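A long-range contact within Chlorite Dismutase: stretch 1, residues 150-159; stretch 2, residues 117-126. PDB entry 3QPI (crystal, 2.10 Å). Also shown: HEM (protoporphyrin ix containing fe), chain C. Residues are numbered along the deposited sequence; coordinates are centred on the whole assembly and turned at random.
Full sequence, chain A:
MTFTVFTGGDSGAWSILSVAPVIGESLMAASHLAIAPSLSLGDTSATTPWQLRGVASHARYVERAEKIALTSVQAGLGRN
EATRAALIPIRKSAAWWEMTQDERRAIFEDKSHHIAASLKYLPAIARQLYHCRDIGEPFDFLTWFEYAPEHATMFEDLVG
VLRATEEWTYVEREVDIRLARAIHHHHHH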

# COMPACT_ATOMS: atom_id res chain seq x y z
N GLU A 150 4.25 -7.95 -16.61
CA GLU A 150 4.37 -6.96 -17.68
C GLU A 150 3.85 -5.58 -17.28
O GLU A 150 4.01 -4.63 -18.04
CB GLU A 150 3.65 -7.42 -18.94
CG GLU A 150 2.15 -7.49 -18.80
CD GLU A 150 1.67 -8.90 -18.56
OE1 GLU A 150 2.38 -9.69 -17.88
OE2 GLU A 150 0.57 -9.22 -19.07
N HIS A 151 3.24 -5.47 -16.10
CA HIS A 151 2.75 -4.18 -15.65
C HIS A 151 3.60 -3.61 -14.53
O HIS A 151 3.25 -2.58 -13.94
CB HIS A 151 1.32 -4.30 -15.17
CG HIS A 151 0.36 -4.65 -16.26
ND1 HIS A 151 -0.65 -5.57 -16.09
CD2 HIS A 151 0.27 -4.22 -17.54
CE1 HIS A 151 -1.33 -5.68 -17.21
NE2 HIS A 151 -0.79 -4.87 -18.10
N ALA A 152 4.73 -4.25 -14.25
CA ALA A 152 5.61 -3.78 -13.19
C ALA A 152 6.16 -2.37 -13.48
O ALA A 152 6.32 -1.57 -12.56
CB ALA A 152 6.75 -4.76 -12.96
N THR A 153 6.44 -2.05 -14.74
CA THR A 153 6.99 -0.72 -15.01
C THR A 153 5.92 0.34 -14.83
O THR A 153 6.21 1.43 -14.31
CB THR A 153 7.70 -0.57 -16.40
OG1 THR A 153 6.75 -0.65 -17.46
CG2 THR A 153 8.77 -1.63 -16.57
N MET A 154 4.70 0.03 -15.25
CA MET A 154 3.55 0.88 -14.95
C MET A 154 3.41 1.05 -13.44
O MET A 154 3.14 2.14 -12.97
CB MET A 154 2.25 0.25 -15.45
CG MET A 154 2.08 0.23 -16.94
SD MET A 154 0.57 -0.67 -17.35
CE MET A 154 -0.55 -0.01 -16.10
N PHE A 155 3.56 -0.04 -12.69
CA PHE A 155 3.46 0.08 -11.24
C PHE A 155 4.54 1.01 -10.67
O PHE A 155 4.22 1.90 -9.87
CB PHE A 155 3.48 -1.28 -10.51
CG PHE A 155 3.37 -1.15 -9.01
CD1 PHE A 155 2.16 -0.80 -8.42
CD2 PHE A 155 4.49 -1.29 -8.20
CE1 PHE A 155 2.06 -0.63 -7.06
CE2 PHE A 155 4.40 -1.13 -6.85
CZ PHE A 155 3.18 -0.80 -6.26
N GLU A 156 5.79 0.85 -11.06
CA GLU A 156 6.80 1.73 -10.48
C GLU A 156 6.57 3.18 -10.91
O GLU A 156 6.94 4.11 -10.20
CB GLU A 156 8.22 1.28 -10.83
CG GLU A 156 8.54 -0.14 -10.43
CD GLU A 156 8.34 -0.40 -8.96
OE1 GLU A 156 8.23 0.58 -8.18
OE2 GLU A 156 8.27 -1.58 -8.56
N ASP A 157 5.93 3.35 -12.06
CA ASP A 157 5.59 4.68 -12.58
C ASP A 157 4.50 5.35 -11.74
O ASP A 157 4.62 6.50 -11.32
CB ASP A 157 5.12 4.56 -14.03
CG ASP A 157 4.79 5.89 -14.65
OD1 ASP A 157 5.69 6.78 -14.68
OD2 ASP A 157 3.64 6.07 -15.10
N LEU A 158 3.42 4.61 -11.49
CA LEU A 158 2.39 5.07 -10.57
C LEU A 158 3.00 5.48 -9.22
O LEU A 158 2.73 6.55 -8.70
CB LEU A 158 1.34 3.99 -10.36
CG LEU A 158 0.41 4.27 -9.19
CD1 LEU A 158 -0.33 5.58 -9.42
CD2 LEU A 158 -0.55 3.11 -9.02
N VAL A 159 3.84 4.62 -8.67
CA VAL A 159 4.44 4.91 -7.38
C VAL A 159 5.25 6.21 -7.44
O VAL A 159 5.16 7.05 -6.55
CB VAL A 159 5.34 3.73 -6.92
CG1 VAL A 159 6.20 4.15 -5.71
CG2 VAL A 159 4.47 2.48 -6.62
CHA HEM C . -5.77 5.42 0.08
CHB HEM C . -6.91 4.48 -4.47
CHC HEM C . -2.29 3.29 -5.38
CHD HEM C . -1.16 4.51 -0.96
C1A HEM C . -6.42 5.24 -1.09
C2A HEM C . -7.85 5.45 -1.21
C3A HEM C . -8.22 5.18 -2.47
C4A HEM C . -7.00 4.80 -3.17
CMA HEM C . -9.68 5.30 -3.06
CAA HEM C . -8.69 5.94 -0.02
CBA HEM C . -9.41 4.84 0.75
CGA HEM C . -10.32 5.55 1.74
O1A HEM C . -10.00 5.45 2.94
O2A HEM C . -11.32 6.22 1.34
C1B HEM C . -5.75 4.08 -5.03
C2B HEM C . -5.71 3.53 -6.36
C3B HEM C . -4.45 3.17 -6.59
C4B HEM C . -3.65 3.50 -5.43
CMB HEM C . -6.88 3.32 -7.35
CAB HEM C . -3.99 2.54 -7.92
CBB HEM C . -3.28 1.40 -7.90
C1C HEM C . -1.55 3.53 -4.29
C2C HEM C . -0.11 3.32 -4.11
C3C HEM C . 0.16 3.64 -2.84
C4C HEM C . -1.08 4.09 -2.24
CMC HEM C . 0.85 2.75 -5.18
CAC HEM C . 1.50 3.65 -2.08
CBC HEM C . 2.64 3.81 -2.76
C1D HEM C . -2.25 4.82 -0.26
C2D HEM C . -2.22 5.21 1.13
C3D HEM C . -3.69 5.48 1.44
C4D HEM C . -4.41 5.26 0.21
CMD HEM C . -1.03 5.32 2.14
CAD HEM C . -4.29 5.94 2.77
CBD HEM C . -4.37 7.47 2.70
CGD HEM C . -4.79 8.01 4.04
O1D HEM C . -5.84 7.56 4.56
O2D HEM C . -4.09 8.90 4.60
NA HEM C . -5.89 4.81 -2.32
NB HEM C . -4.47 4.06 -4.46
NC HEM C . -2.10 4.01 -3.14
ND HEM C . -3.56 4.87 -0.78
FE HEM C . -3.86 4.60 -2.65
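Stretch 2 117-126: ASLKYLPAIA

Stretch 1 takes in the last residues of a 3-10 segment, 150-151, and then a helix from 152 that continues past 159. H151 takes the N-cap position. Stretch 2 is irregular. Residues 117-120 have helical phi/psi without the regular bonds, and the chain then turns extended at L122, where a cis peptide bond leads into P123. Backbone bonds join Y121 N to S118 O (2.9 Å) and I125 N to Y121 O (2.9 Å).

Stretch 2 runs broadly, and obliquely, against stretch 1 from S118 to A124; the direction is not kept through I125. The nearest CA atoms are H151 and A124 (6.7 Å), F155 and I125 (7.1 Å), and L158 and S118 (7.2 Å). The contact buries 480 Å², both sides summed. A152, T153 and E156 take no part in it.

Y121 is the main bump. Its CA-to-CB bond points toward the helix, and its ring enters the hollow between M154, D157 and L158. L158 covers one face of the ring: its CB lies 3.6 Å from the ring centroid of Y121, 8° off the normal, a CH-pi contact. L158 CD1 also comes within 3.6 Å of Y121 CE2. M154 O is 3.5 Å from Y121 CE1, and M154 CE is 4.0 Å from Y121 CD1. At the tip of the ring, Y121 OH donates a hydrogen bond to D157 OD2 at 2.8 Å. D157 OD2 lies at the ring edge, near its plane.

A124 is a smaller bump at the N-terminal end of the helix. Its methyl sits over one face of the H151 ring, with A124 CB 3.8 Å from the ring centroid and 16° off the normal. M154 bends in as well: its CE packs against A124 CB at 3.7 Å. M154 thus touches both Y121 and A124. A water links the same corner, 2.8 Å from A124 O, to which it donates, and 2.7 Å from H151 ND1.

I125 points toward the first turn of the helix. Its CD1 packs on F155 CB at 3.7 Å and lies 4.1 Å from H151 O. H151 O accepts the helix bond from F155 N at 2.8 Å.

At the far end, L158 CD1 meets S118 OG at 3.7 Å. The heme lies alongside the contact. Its vinyl atom CBB lies 3.4 Å from L158 CD2 and 3.8 Å from I125 CG2, while S118 CB is 3.7 Å from HEM C3B. The heme thus touches both stretches.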

# COMPACT_ATOMS: atom_id res chain seq x y z
N ALA A 117 -6.09 10.56 -10.40
CA ALA A 117 -4.91 10.30 -11.20
C ALA A 117 -4.51 8.82 -11.19
O ALA A 117 -3.69 8.41 -12.01
CB ALA A 117 -3.75 11.16 -10.74
N SER A 118 -5.06 8.02 -10.29
CA SER A 118 -4.66 6.62 -10.23
C SER A 118 -5.60 5.71 -11.01
O SER A 118 -5.24 4.59 -11.35
CB SER A 118 -4.54 6.14 -8.79
OG SER A 118 -3.52 6.86 -8.12
N LEU A 119 -6.80 6.20 -11.31
CA LEU A 119 -7.81 5.40 -12.00
C LEU A 119 -7.29 4.76 -13.30
O LEU A 119 -7.70 3.67 -13.66
CB LEU A 119 -9.06 6.24 -12.30
CG LEU A 119 -9.98 6.48 -11.10
CD1 LEU A 119 -11.15 7.39 -11.49
CD2 LEU A 119 -10.51 5.17 -10.52
N LYS A 120 -6.38 5.43 -14.00
CA LYS A 120 -5.93 4.88 -15.28
C LYS A 120 -5.15 3.58 -15.10
O LYS A 120 -5.04 2.80 -16.03
CB LYS A 120 -5.10 5.89 -16.07
CG LYS A 120 -3.84 6.39 -15.37
CD LYS A 120 -3.19 7.54 -16.14
CE LYS A 120 -2.56 7.04 -17.44
NZ LYS A 120 -2.16 8.15 -18.40
N TYR A 121 -4.61 3.35 -13.90
CA TYR A 121 -3.78 2.18 -13.66
C TYR A 121 -4.58 0.94 -13.32
O TYR A 121 -4.00 -0.13 -13.06
CB TYR A 121 -2.78 2.45 -12.54
CG TYR A 121 -1.74 3.47 -12.91
CD1 TYR A 121 -0.59 3.10 -13.60
CD2 TYR A 121 -1.90 4.81 -12.58
CE1 TYR A 121 0.37 4.04 -13.95
CE2 TYR A 121 -0.94 5.75 -12.92
CZ TYR A 121 0.19 5.35 -13.60
OH TYR A 121 1.14 6.28 -13.93
N LEU A 122 -5.91 1.06 -13.29
CA LEU A 122 -6.77 -0.10 -13.11
C LEU A 122 -7.34 -0.44 -14.46
O LEU A 122 -7.59 0.47 -15.26
CB LEU A 122 -7.91 0.17 -12.11
CG LEU A 122 -7.64 1.13 -10.93
CD1 LEU A 122 -8.86 1.21 -10.02
CD2 LEU A 122 -6.41 0.72 -10.13
N PRO A 123 -7.60 -1.73 -14.72
CA PRO A 123 -7.50 -2.82 -13.76
C PRO A 123 -6.10 -3.43 -13.61
O PRO A 123 -5.91 -4.31 -12.78
CB PRO A 123 -8.45 -3.86 -14.33
CG PRO A 123 -8.37 -3.66 -15.82
CD PRO A 123 -8.10 -2.19 -16.04
N ALA A 124 -5.12 -2.98 -14.38
CA ALA A 124 -3.79 -3.58 -14.28
C ALA A 124 -3.35 -3.82 -12.82
O ALA A 124 -2.95 -4.93 -12.45
CB ALA A 124 -2.76 -2.73 -15.02
N ILE A 125 -3.42 -2.79 -11.98
CA ILE A 125 -2.94 -2.88 -10.61
C ILE A 125 -4.12 -3.11 -9.67
O ILE A 125 -4.99 -2.27 -9.59
CB ILE A 125 -2.18 -1.58 -10.17
CG1 ILE A 125 -1.18 -1.10 -11.25
CG2 ILE A 125 -1.49 -1.79 -8.83
CD1 ILE A 125 -0.03 -2.09 -11.54
N ALA A 126 -4.15 -4.25 -8.98
CA ALA A 126 -5.13 -4.50 -7.92
C ALA A 126 -4.51 -4.09 -6.60
O ALA A 126 -3.29 -4.19 -6.43
CB ALA A 126 -5.55 -5.99 -7.88
O HOH W 1 -1.69 -6.89 -14.01